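Local atomic coordinates of RsfP (Uncultured bacterium, PDB entry 4GLJ), a protein that probably cleaves methylthioadenosine with phosphate, as a trimeric methylthioadenosine phosphorylase of the phosphorylase superfamily, and binds the dye rhodamine B. Residues L62-G66 against T199-E203; Y78-I82 against P202-A207; A218-D222 against N241-A246. One frame throughout, in Å; residues are numbered along the deposited sequence. Where two conformers were deposited one is given.

Contact 1 of 3, residues L62-G66 against T199-E203; sequences LTRHG and TNMPE. With PO4 (phosphate ion), chain D.
R64 extends across T199, CD lying 3.5 Å from CB of T199, while N200 ND2 (OD1 bonds T216) and T199 OG1 lie over one face of the guanidinium. T63 to G66 form a type I turn at the end of strand 57-63, G66 N bonding to T63 O at 3.2 Å. In the other segment, the peptide bond before P202 is cis. R64 CA and T199 CA, the nearest pair, lie 8.6 Å apart. With chi1 and chi2 t and chi3 m, R64 reaches E203 in a bidentate salt bridge, NE to OE2 and NH2 to OE1, each 2.8 Å; Y214 also bonds E203 OE1. R64 NH1 and H65 NE2 each donate to O4 of a phosphate ion, probably from the crystallisation liquor, at 2.8 Å, and T199 OG1 gives O3 a very short 2.5 Å bond. S22 N and A98 N also bond it. This is consistent with the phosphate-binding site of the phosphorylase superfamily. E203 holds NE and NH2 of R64; NH1 meets the anion.

Contact 2 of 3, residues Y78-I82 against P202-A207; sequences YRANI and PEAKLA
P202, preceded by a cis peptide bond, lays its ring against Y78 on the first turn of helix 78-87. Its CD sits 3.8 Å from the centroid of the Y78 ring and 16° off the ring normal, a CH-pi contact over the face. Y78 takes chi1 m and chi2 near -79°, and its hydroxyl bonds to the backbone oxygen of P73. E203 follows, with CA 5.9 Å from CA of Y78. Its OE2 lies at the edge of the tyrosine ring, 3.9 Å from CE1 of Y78, and its CG is 4.0 Å from CD1 of I82. A water accepts from N81 ND2 at 2.9 Å and donates to E203 OE2 at 2.6 Å, an oxygen that is also salt-bridged to R64, while OE1 is hydrogen-bonded to Y214 OH. Two alpha-helices of the phosphorylase-superfamily alpha/beta fold meet here on the same side of the central sheet, where I19 of strand 16-20 touches both I82 and E203. Their local axes approach to 9.6 Å and cross at -44°, running in broadly the same direction. A204 turns its CB away and touches Y214 of strand 213-221. K205 instead forms a salt bridge with D119 and packs on Q178 of a neighbouring subunit. L206, chi1 m and chi2 t, points into the interface: CD1 is 3.5 Å from Y78 CB, CD2 is 3.8 Å from R79 CG, and CB is 3.9 Å from I82 CG1. A207 CA lies 6.1 Å from I82 CA, and A207 CB meets I82 CD1 at 4.3 Å.

Contact 3 of 3, residues A218-D222 against N241-A246; sequences ALVTD and NLMKNA. With RHB (N-[9-(2-carboxyphenyl)-6-(diethylamino)-3H-xanthen-3-ylidene]-N-ethylethanaminium), chain C; RHB (N-[9-(2-carboxyphenyl)-6-(diethylamino)-3H-xanthen-3-ylidene]-N-ethylethanaminium), chain B.
Two rhodamine B molecules occupy the pocket beside this junction, where the end of central strand 213-221 lies against helix 237-263. Strand 218-221 and helix 241-246 run nearly antiparallel, at 157°, with axes 8.4 Å apart; the nearest CA pairs are L219 with N245 (6.2 Å) and T221 with L242 (5.8 Å). Asparagines one helical turn apart reach successive strand carbonyls: N245 ND2 donates to V220 O at 2.9 Å, and N241 ND2 to T221 O at 3.1 Å. Around these bonds, L219 CB packs 4.0 Å from N245 CG, and T221 CG2 lies 3.7 Å from L242 CD1. T221 OG1 bonds to the carbonyl of V99. On the dye side, L242 CD2 is 3.6 Å from C1 of RHB chain B and 3.9 Å from C17 of RHB chain C; T221 OG1 is 3.5 Å from C3 of the latter. The two amides thus donate to backbone carbonyls near the end of the strand, while L242 offers the dyes an apolar surface.

Contacts 1 and 2 share P202 and E203 on helix 200-209, and their centres lie 8 Å apart. They touch directly: T199 O is 3.1 Å from Y78 CE1, and L62 CD2 is 3.5 Å from N81 CB. The glutamate that pairs with R64 in contact 1 therefore also packs against Y78 and I82 of helix 78-87 in contact 2. The chain then passes from helix 200-209 into strand 213-221, which supplies the first segment of contact 3, with its centre about 16 Å from that of contact 1 and 23 Å from that of contact 2. Contacts 1 and 3 do not touch, yet both border the ligand pocket: the H65 side chain comes within about 4 Å of a rhodamine B, and L242 meets two dye molecules.

Contact 1 of 3, residues L62-G66 against T199-E203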
loop_
_atom_site.group_PDB
_atom_site.type_symbol
_atom_site.label_atom_id
_atom_site.label_comp_id
_atom_site.label_asym_id
_atom_site.label_seq_id
_atom_site.Cartn_x
_atom_site.Cartn_y
_atom_site.Cartn_z
ATOM N N LEU A 62 -27.265 -7.819 0.278
ATOM C CA LEU A 62 -26.185 -8.109 1.271
ATOM C C LEU A 62 -25.791 -6.729 1.863
ATOM O O LEU A 62 -25.477 -5.810 1.111
ATOM C CB LEU A 62 -25.004 -8.759 0.561
ATOM C CG LEU A 62 -23.749 -9.010 1.431
ATOM C CD1 LEU A 62 -24.227 -9.594 2.763
ATOM C CD2 LEU A 62 -22.858 -10.022 0.735
ATOM N N THR A 63 -25.883 -6.572 3.190
ATOM C CA THR A 63 -25.441 -5.324 3.853
ATOM C C THR A 63 -23.985 -5.438 4.039
ATOM O O THR A 63 -23.552 -6.258 4.844
ATOM C CB THR A 63 -26.020 -5.205 5.269
ATOM O OG1 THR A 63 -27.419 -5.375 5.159
ATOM C CG2 THR A 63 -25.725 -3.832 5.806
ATOM N N ARG A 64 -23.203 -4.634 3.303
ATOM C CA ARG A 64 -21.777 -4.753 3.362
ATOM C C ARG A 64 -21.144 -4.663 4.806
ATOM O O ARG A 64 -20.198 -5.429 5.166
ATOM C CB ARG A 64 -21.199 -3.640 2.427
ATOM C CG ARG A 64 -19.718 -3.693 2.394
ATOM C CD ARG A 64 -19.124 -2.626 1.514
ATOM N NE ARG A 64 -19.512 -2.710 0.093
ATOM C CZ ARG A 64 -20.252 -1.839 -0.595
ATOM N NH1 ARG A 64 -20.850 -0.806 -0.002
ATOM N NH2 ARG A 64 -20.470 -2.044 -1.909
ATOM N N HIS A 65 -21.653 -3.730 5.604
ATOM C CA HIS A 65 -21.089 -3.480 6.961
ATOM C C HIS A 65 -21.674 -4.309 8.046
ATOM O O HIS A 65 -21.258 -4.174 9.184
ATOM C CB HIS A 65 -21.182 -2.014 7.333
ATOM C CG HIS A 65 -20.320 -1.125 6.466
ATOM N ND1 HIS A 65 -18.993 -1.016 6.640
ATOM C CD2 HIS A 65 -20.629 -0.383 5.327
ATOM C CE1 HIS A 65 -18.468 -0.161 5.716
ATOM N NE2 HIS A 65 -19.462 0.202 4.893
ATOM N N GLY A 66 -22.567 -5.238 7.678
ATOM C CA GLY A 66 -23.323 -6.084 8.603
ATOM C C GLY A 66 -24.459 -5.362 9.287
ATOM O O GLY A 66 -24.584 -4.132 9.198
ATOM N N THR A 199 -14.667 1.091 0.078
ATOM C CA THR A 199 -15.161 -0.320 0.065
ATOM C C THR A 199 -15.185 -1.041 -1.318
ATOM O O THR A 199 -15.227 -2.299 -1.345
ATOM C CB THR A 199 -16.624 -0.417 0.630
ATOM O OG1 THR A 199 -17.465 0.485 -0.143
ATOM C CG2 THR A 199 -16.679 -0.019 2.051
ATOM N N ASN A 200 -15.211 -0.297 -2.437
ATOM C CA ASN A 200 -15.472 -0.973 -3.701
ATOM C C ASN A 200 -14.248 -1.706 -4.270
ATOM O O ASN A 200 -14.382 -2.478 -5.217
ATOM C CB ASN A 200 -16.171 -0.023 -4.692
ATOM C CG ASN A 200 -17.677 0.187 -4.307
ATOM O OD1 ASN A 200 -18.521 0.221 -5.176
ATOM N ND2 ASN A 200 -18.014 0.147 -2.981
ATOM N N MET A 201 -13.091 -1.544 -3.627
ATOM C CA MET A 201 -11.940 -2.452 -3.806
ATOM C C MET A 201 -11.682 -3.118 -2.469
ATOM O O MET A 201 -11.603 -2.433 -1.462
ATOM C CB MET A 201 -10.699 -1.684 -4.288
ATOM C CG MET A 201 -10.802 -1.178 -5.729
ATOM S SD MET A 201 -10.582 -2.606 -6.847
ATOM C CE MET A 201 -10.642 -1.804 -8.445
ATOM N N PRO A 202 -11.526 -4.447 -2.426
ATOM C CA PRO A 202 -11.275 -5.326 -3.594
ATOM C C PRO A 202 -12.568 -5.915 -4.180
ATOM O O PRO A 202 -12.466 -6.742 -5.057
ATOM C CB PRO A 202 -10.413 -6.447 -2.987
ATOM C CG PRO A 202 -11.017 -6.580 -1.607
ATOM C CD PRO A 202 -11.206 -5.145 -1.154
ATOM N N GLU A 203 -13.729 -5.426 -3.726
ATOM C CA GLU A 203 -15.056 -6.001 -4.153
ATOM C C GLU A 203 -15.155 -6.068 -5.675
ATOM O O GLU A 203 -15.539 -7.136 -6.202
ATOM C CB GLU A 203 -16.172 -5.155 -3.586
ATOM C CG GLU A 203 -17.458 -5.848 -3.257
ATOM C CD GLU A 203 -18.423 -4.893 -2.568
ATOM O OE1 GLU A 203 -18.972 -4.000 -3.290
ATOM O OE2 GLU A 203 -18.578 -4.944 -1.312
HETATM P P PO4 D . -19.844 2.146 1.873
HETATM O O1 PO4 D . -19.342 2.934 3.048
HETATM O O2 PO4 D . -21.172 2.800 1.576
HETATM O O3 PO4 D . -18.819 2.332 0.817
HETATM O O4 PO4 D . -20.058 0.669 2.186
#

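Contact 2 of 3, residues Y78-I82 against P202-A207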
loop_
_atom_site.group_PDB
_atom_site.type_symbol
_atom_site.label_atom_id
_atom_site.label_comp_id
_atom_site.label_asym_id
_atom_site.label_seq_id
_atom_site.Cartn_x
_atom_site.Cartn_y
_atom_site.Cartn_z
ATOM N N TYR A 78 -14.656 -9.418 2.150
ATOM C CA TYR A 78 -15.008 -9.264 0.714
ATOM C C TYR A 78 -15.040 -10.600 -0.029
ATOM O O TYR A 78 -15.920 -10.764 -0.854
ATOM C CB TYR A 78 -13.945 -8.346 0.051
ATOM C CG TYR A 78 -14.057 -6.927 0.548
ATOM C CD1 TYR A 78 -15.021 -6.085 0.063
ATOM C CD2 TYR A 78 -13.201 -6.485 1.575
ATOM C CE1 TYR A 78 -15.134 -4.795 0.572
ATOM C CE2 TYR A 78 -13.325 -5.193 2.095
ATOM C CZ TYR A 78 -14.311 -4.413 1.642
ATOM O OH TYR A 78 -14.434 -3.152 2.108
ATOM N N ARG A 79 -14.086 -11.504 0.186
ATOM C CA ARG A 79 -14.060 -12.779 -0.498
ATOM C C ARG A 79 -15.245 -13.681 -0.159
ATOM O O ARG A 79 -15.862 -14.155 -1.043
ATOM C CB ARG A 79 -12.746 -13.513 -0.236
ATOM C CG ARG A 79 -11.537 -13.058 -1.031
ATOM C CD ARG A 79 -10.280 -13.802 -0.634
ATOM N NE ARG A 79 -10.055 -13.692 0.782
ATOM C CZ ARG A 79 -9.228 -14.429 1.495
ATOM N NH1 ARG A 79 -8.487 -15.356 0.949
ATOM N NH2 ARG A 79 -9.154 -14.205 2.773
ATOM N N ALA A 80 -15.589 -13.839 1.119
ATOM C CA ALA A 80 -16.883 -14.491 1.509
ATOM C C ALA A 80 -18.120 -13.911 0.903
ATOM O O ALA A 80 -18.986 -14.659 0.464
ATOM C CB ALA A 80 -17.001 -14.633 3.044
ATOM N N ASN A 81 -18.245 -12.593 0.865
ATOM C CA ASN A 81 -19.451 -11.951 0.328
ATOM C C ASN A 81 -19.635 -12.260 -1.169
ATOM O O ASN A 81 -20.724 -12.623 -1.602
ATOM C CB ASN A 81 -19.342 -10.428 0.488
ATOM C CG ASN A 81 -19.482 -9.973 1.951
ATOM O OD1 ASN A 81 -19.921 -10.780 2.805
ATOM N ND2 ASN A 81 -19.181 -8.686 2.237
ATOM N N ILE A 82 -18.542 -12.167 -1.924
ATOM C CA ILE A 82 -18.629 -12.337 -3.388
ATOM C C ILE A 82 -18.782 -13.808 -3.605
ATOM O O ILE A 82 -19.575 -14.201 -4.441
ATOM C CB ILE A 82 -17.325 -11.739 -4.067
ATOM C CG1 ILE A 82 -17.337 -10.198 -4.016
ATOM C CG2 ILE A 82 -17.229 -12.197 -5.524
ATOM C CD1 ILE A 82 -18.575 -9.506 -4.584
ATOM N N PRO A 202 -11.526 -4.447 -2.426
ATOM C CA PRO A 202 -11.275 -5.326 -3.594
ATOM C C PRO A 202 -12.568 -5.915 -4.180
ATOM O O PRO A 202 -12.466 -6.742 -5.057
ATOM C CB PRO A 202 -10.413 -6.447 -2.987
ATOM C CG PRO A 202 -11.017 -6.580 -1.607
ATOM C CD PRO A 202 -11.206 -5.145 -1.154
ATOM N N GLU A 203 -13.729 -5.426 -3.726
ATOM C CA GLU A 203 -15.056 -6.001 -4.153
ATOM C C GLU A 203 -15.155 -6.068 -5.675
ATOM O O GLU A 203 -15.539 -7.136 -6.202
ATOM C CB GLU A 203 -16.172 -5.155 -3.586
ATOM C CG GLU A 203 -17.458 -5.848 -3.257
ATOM C CD GLU A 203 -18.423 -4.893 -2.568
ATOM O OE1 GLU A 203 -18.972 -4.000 -3.290
ATOM O OE2 GLU A 203 -18.578 -4.944 -1.312
ATOM N N ALA A 204 -14.724 -5.003 -6.385
ATOM C CA ALA A 204 -14.812 -5.032 -7.872
ATOM C C ALA A 204 -13.879 -6.099 -8.503
ATOM O O ALA A 204 -14.240 -6.734 -9.525
ATOM C CB ALA A 204 -14.543 -3.657 -8.520
ATOM N N LYS A 205 -12.656 -6.233 -7.955
ATOM C CA LYS A 205 -11.689 -7.246 -8.429
ATOM C C LYS A 205 -12.271 -8.685 -8.222
ATOM O O LYS A 205 -12.127 -9.564 -9.079
ATOM C CB LYS A 205 -10.351 -7.090 -7.629
ATOM C CG LYS A 205 -9.572 -5.832 -8.073
ATOM C CD LYS A 205 -8.294 -5.696 -7.219
ATOM C CE LYS A 205 -7.455 -4.598 -7.919
ATOM N NZ LYS A 205 -6.284 -4.120 -7.071
ATOM N N LEU A 206 -12.743 -8.946 -7.039
ATOM C CA LEU A 206 -13.274 -10.251 -6.667
ATOM C C LEU A 206 -14.507 -10.616 -7.524
ATOM O O LEU A 206 -14.637 -11.757 -7.977
ATOM C CB LEU A 206 -13.602 -10.285 -5.154
ATOM C CG LEU A 206 -12.283 -10.130 -4.316
ATOM C CD1 LEU A 206 -12.586 -9.813 -2.841
ATOM C CD2 LEU A 206 -11.393 -11.391 -4.409
ATOM N N ALA A 207 -15.384 -9.650 -7.747
ATOM C CA ALA A 207 -16.585 -9.858 -8.586
ATOM C C ALA A 207 -16.095 -10.228 -9.990
ATOM O O ALA A 207 -16.651 -11.151 -10.639
ATOM C CB ALA A 207 -17.435 -8.558 -8.623
HETATM O O HOH W 1 -18.130 -7.012 0.172
#

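Contact 3 of 3, residues A218-D222 against N241-A246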
loop_
_atom_site.group_PDB
_atom_site.type_symbol
_atom_site.label_atom_id
_atom_site.label_comp_id
_atom_site.label_asym_id
_atom_site.label_seq_id
_atom_site.Cartn_x
_atom_site.Cartn_y
_atom_site.Cartn_z
ATOM N N ALA A 218 -22.849 5.320 -6.707
ATOM C CA ALA A 218 -22.205 6.072 -5.613
ATOM C C ALA A 218 -23.123 7.217 -5.178
ATOM O O ALA A 218 -23.696 7.916 -6.021
ATOM C CB ALA A 218 -20.850 6.576 -6.059
ATOM N N LEU A 219 -23.231 7.392 -3.880
ATOM C CA LEU A 219 -24.070 8.403 -3.284
ATOM C C LEU A 219 -23.146 9.424 -2.607
ATOM O O LEU A 219 -22.444 9.110 -1.671
ATOM C CB LEU A 219 -24.946 7.754 -2.200
ATOM C CG LEU A 219 -25.621 6.421 -2.582
ATOM C CD1 LEU A 219 -26.512 5.954 -1.431
ATOM C CD2 LEU A 219 -26.432 6.623 -3.856
ATOM N N VAL A 220 -23.157 10.625 -3.129
ATOM C CA VAL A 220 -22.325 11.693 -2.616
ATOM C C VAL A 220 -22.845 12.194 -1.296
ATOM O O VAL A 220 -23.970 12.740 -1.160
ATOM C CB VAL A 220 -22.146 12.846 -3.651
ATOM C CG1 VAL A 220 -21.214 13.876 -3.039
ATOM C CG2 VAL A 220 -21.607 12.303 -5.011
ATOM N N THR A 221 -22.027 12.016 -0.276
ATOM C CA THR A 221 -22.478 12.385 1.054
ATOM C C THR A 221 -21.840 13.675 1.528
ATOM O O THR A 221 -22.335 14.327 2.475
ATOM C CB THR A 221 -22.267 11.296 2.107
ATOM O OG1 THR A 221 -20.922 10.813 2.018
ATOM C CG2 THR A 221 -23.257 10.148 1.896
ATOM N N ASP A 222 -20.785 14.095 0.872
ATOM C CA ASP A 222 -20.225 15.400 1.206
ATOM C C ASP A 222 -18.960 15.605 0.361
ATOM O O ASP A 222 -18.570 14.739 -0.389
ATOM C CB ASP A 222 -19.963 15.558 2.738
ATOM C CG ASP A 222 -19.890 17.052 3.202
ATOM O OD1 ASP A 222 -19.930 17.970 2.333
ATOM O OD2 ASP A 222 -19.766 17.318 4.438
ATOM N N ASN A 241 -28.406 13.624 5.348
ATOM C CA ASN A 241 -28.217 13.498 3.902
ATOM C C ASN A 241 -27.775 12.063 3.480
ATOM O O ASN A 241 -28.161 11.560 2.410
ATOM C CB ASN A 241 -27.443 14.723 3.313
ATOM C CG ASN A 241 -25.979 14.452 2.995
ATOM O OD1 ASN A 241 -25.610 13.371 2.520
ATOM N ND2 ASN A 241 -25.135 15.476 3.197
ATOM N N LEU A 242 -27.029 11.378 4.347
ATOM C CA LEU A 242 -26.777 9.931 4.171
ATOM C C LEU A 242 -28.133 9.129 4.212
ATOM O O LEU A 242 -28.337 8.146 3.515
ATOM C CB LEU A 242 -25.775 9.489 5.258
ATOM C CG LEU A 242 -25.210 8.081 5.485
ATOM C CD1 LEU A 242 -24.392 7.605 4.304
ATOM C CD2 LEU A 242 -24.335 8.096 6.741
ATOM N N MET A 243 -29.084 9.600 5.013
ATOM C CA MET A 243 -30.356 8.907 5.076
ATOM C C MET A 243 -31.223 9.267 3.878
ATOM O O MET A 243 -31.908 8.408 3.351
ATOM C CB MET A 243 -31.048 9.105 6.425
ATOM C CG MET A 243 -30.892 7.873 7.314
ATOM S SD MET A 243 -30.708 8.205 9.084
ATOM C CE MET A 243 -30.683 6.551 9.821
ATOM N N LYS A 244 -31.143 10.510 3.413
ATOM C CA LYS A 244 -31.878 10.878 2.217
ATOM C C LYS A 244 -31.330 10.182 0.957
ATOM O O LYS A 244 -32.086 9.660 0.130
ATOM C CB LYS A 244 -31.958 12.394 2.023
ATOM C CG LYS A 244 -32.767 12.698 0.751
ATOM C CD LYS A 244 -32.980 14.179 0.458
ATOM C CE LYS A 244 -34.134 14.766 1.252
ATOM N NZ LYS A 244 -34.097 16.257 1.177
ATOM N N ASN A 245 -30.003 10.149 0.827
ATOM C CA ASN A 245 -29.322 9.411 -0.239
ATOM C C ASN A 245 -29.767 7.975 -0.300
ATOM O O ASN A 245 -30.162 7.505 -1.362
ATOM C CB ASN A 245 -27.810 9.417 -0.017
ATOM C CG ASN A 245 -27.154 10.623 -0.609
ATOM O OD1 ASN A 245 -27.550 11.060 -1.678
ATOM N ND2 ASN A 245 -26.133 11.140 0.048
ATOM N N ALA A 246 -29.706 7.286 0.851
ATOM C CA ALA A 246 -30.153 5.908 0.963
ATOM C C ALA A 246 -31.622 5.706 0.459
ATOM O O ALA A 246 -31.914 4.774 -0.315
ATOM C CB ALA A 246 -29.994 5.418 2.406
HETATM O O2 RHB C . -19.126 14.280 4.625
HETATM C C26 RHB C . -20.069 14.107 5.431
HETATM C C19 RHB C . -20.283 12.691 5.893
HETATM C C14 RHB C . -19.291 11.777 5.644
HETATM C C15 RHB C . -19.446 10.458 6.054
HETATM C C16 RHB C . -20.608 10.029 6.685
HETATM C C17 RHB C . -21.625 10.945 6.923
HETATM C C18 RHB C . -21.454 12.265 6.519
HETATM C C9 RHB C . -18.015 12.192 5.014
HETATM C C8 RHB C . -17.384 13.474 5.393
HETATM C C13 RHB C . -18.051 14.281 6.305
HETATM C C12 RHB C . -17.510 15.502 6.668
HETATM C C11 RHB C . -16.296 15.925 6.138
HETATM N N1 RHB C . -15.825 17.192 6.583
HETATM C C35 RHB C . -15.699 17.212 8.056
HETATM C C36 RHB C . -16.819 17.999 8.709
HETATM C C22 RHB C . -14.531 17.589 5.985
HETATM C C23 RHB C . -13.625 18.216 7.031
HETATM C C10 RHB C . -15.620 15.101 5.212
HETATM C C7 RHB C . -16.157 13.848 4.830
HETATM O O1 RHB C . -15.524 13.001 3.904
HETATM C C1 RHB C . -16.064 11.765 3.521
HETATM C C2 RHB C . -17.295 11.329 4.054
HETATM C C6 RHB C . -15.423 10.913 2.605
HETATM C C5 RHB C . -16.052 9.694 2.285
HETATM C C4 RHB C . -17.265 9.288 2.809
HETATM C C3 RHB C . -17.891 10.117 3.710
HETATM N N2 RHB C . -15.437 8.784 1.448
HETATM C C24 RHB C . -14.051 8.998 1.807
HETATM C C25 RHB C . -13.464 7.640 2.063
HETATM C C33 RHB C . -15.686 7.463 2.029
HETATM C C34 RHB C . -17.156 7.081 1.937
HETATM O O3 RHB C . -20.811 15.060 5.802
HETATM O O2 RHB B . -21.689 7.699 12.266
HETATM C C26 RHB B . -21.127 8.795 12.454
HETATM C C19 RHB B . -20.226 9.381 11.417
HETATM C C14 RHB B . -20.056 8.923 10.111
HETATM C C15 RHB B . -19.183 9.616 9.283
HETATM C C16 RHB B . -18.478 10.726 9.705
HETATM C C17 RHB B . -18.640 11.167 10.995
HETATM C C18 RHB B . -19.520 10.493 11.830
HETATM C C9 RHB B . -20.713 7.754 9.445
HETATM C C8 RHB B . -20.013 7.192 8.250
HETATM C C13 RHB B . -18.813 7.713 7.789
HETATM C C12 RHB B . -18.155 7.187 6.673
HETATM C C11 RHB B . -18.680 6.098 6.015
HETATM N N1 RHB B . -18.074 5.575 4.851
HETATM C C35 RHB B . -17.686 6.788 4.106
HETATM C C36 RHB B . -18.864 7.743 4.200
HETATM C C22 RHB B . -16.962 4.586 4.949
HETATM C C23 RHB B . -17.526 3.156 4.967
HETATM C C10 RHB B . -19.898 5.609 6.468
HETATM C C7 RHB B . -20.552 6.130 7.579
HETATM O O1 RHB B . -21.738 5.582 7.996
HETATM C C1 RHB B . -22.454 6.038 9.071
HETATM C C2 RHB B . -22.009 7.110 9.833
HETATM C C6 RHB B . -23.639 5.390 9.386
HETATM C C5 RHB B . -24.405 5.794 10.462
HETATM C C4 RHB B . -23.975 6.863 11.238
HETATM C C3 RHB B . -22.782 7.520 10.923
HETATM N N2 RHB B . -25.608 5.116 10.730
HETATM C C24 RHB B . -25.381 3.719 11.153
HETATM C C25 RHB B . -26.612 2.904 10.805
HETATM C C33 RHB B . -26.415 5.860 11.719
HETATM C C34 RHB B . -27.876 5.507 11.520
HETATM O O3 RHB B . -21.321 9.461 13.489
#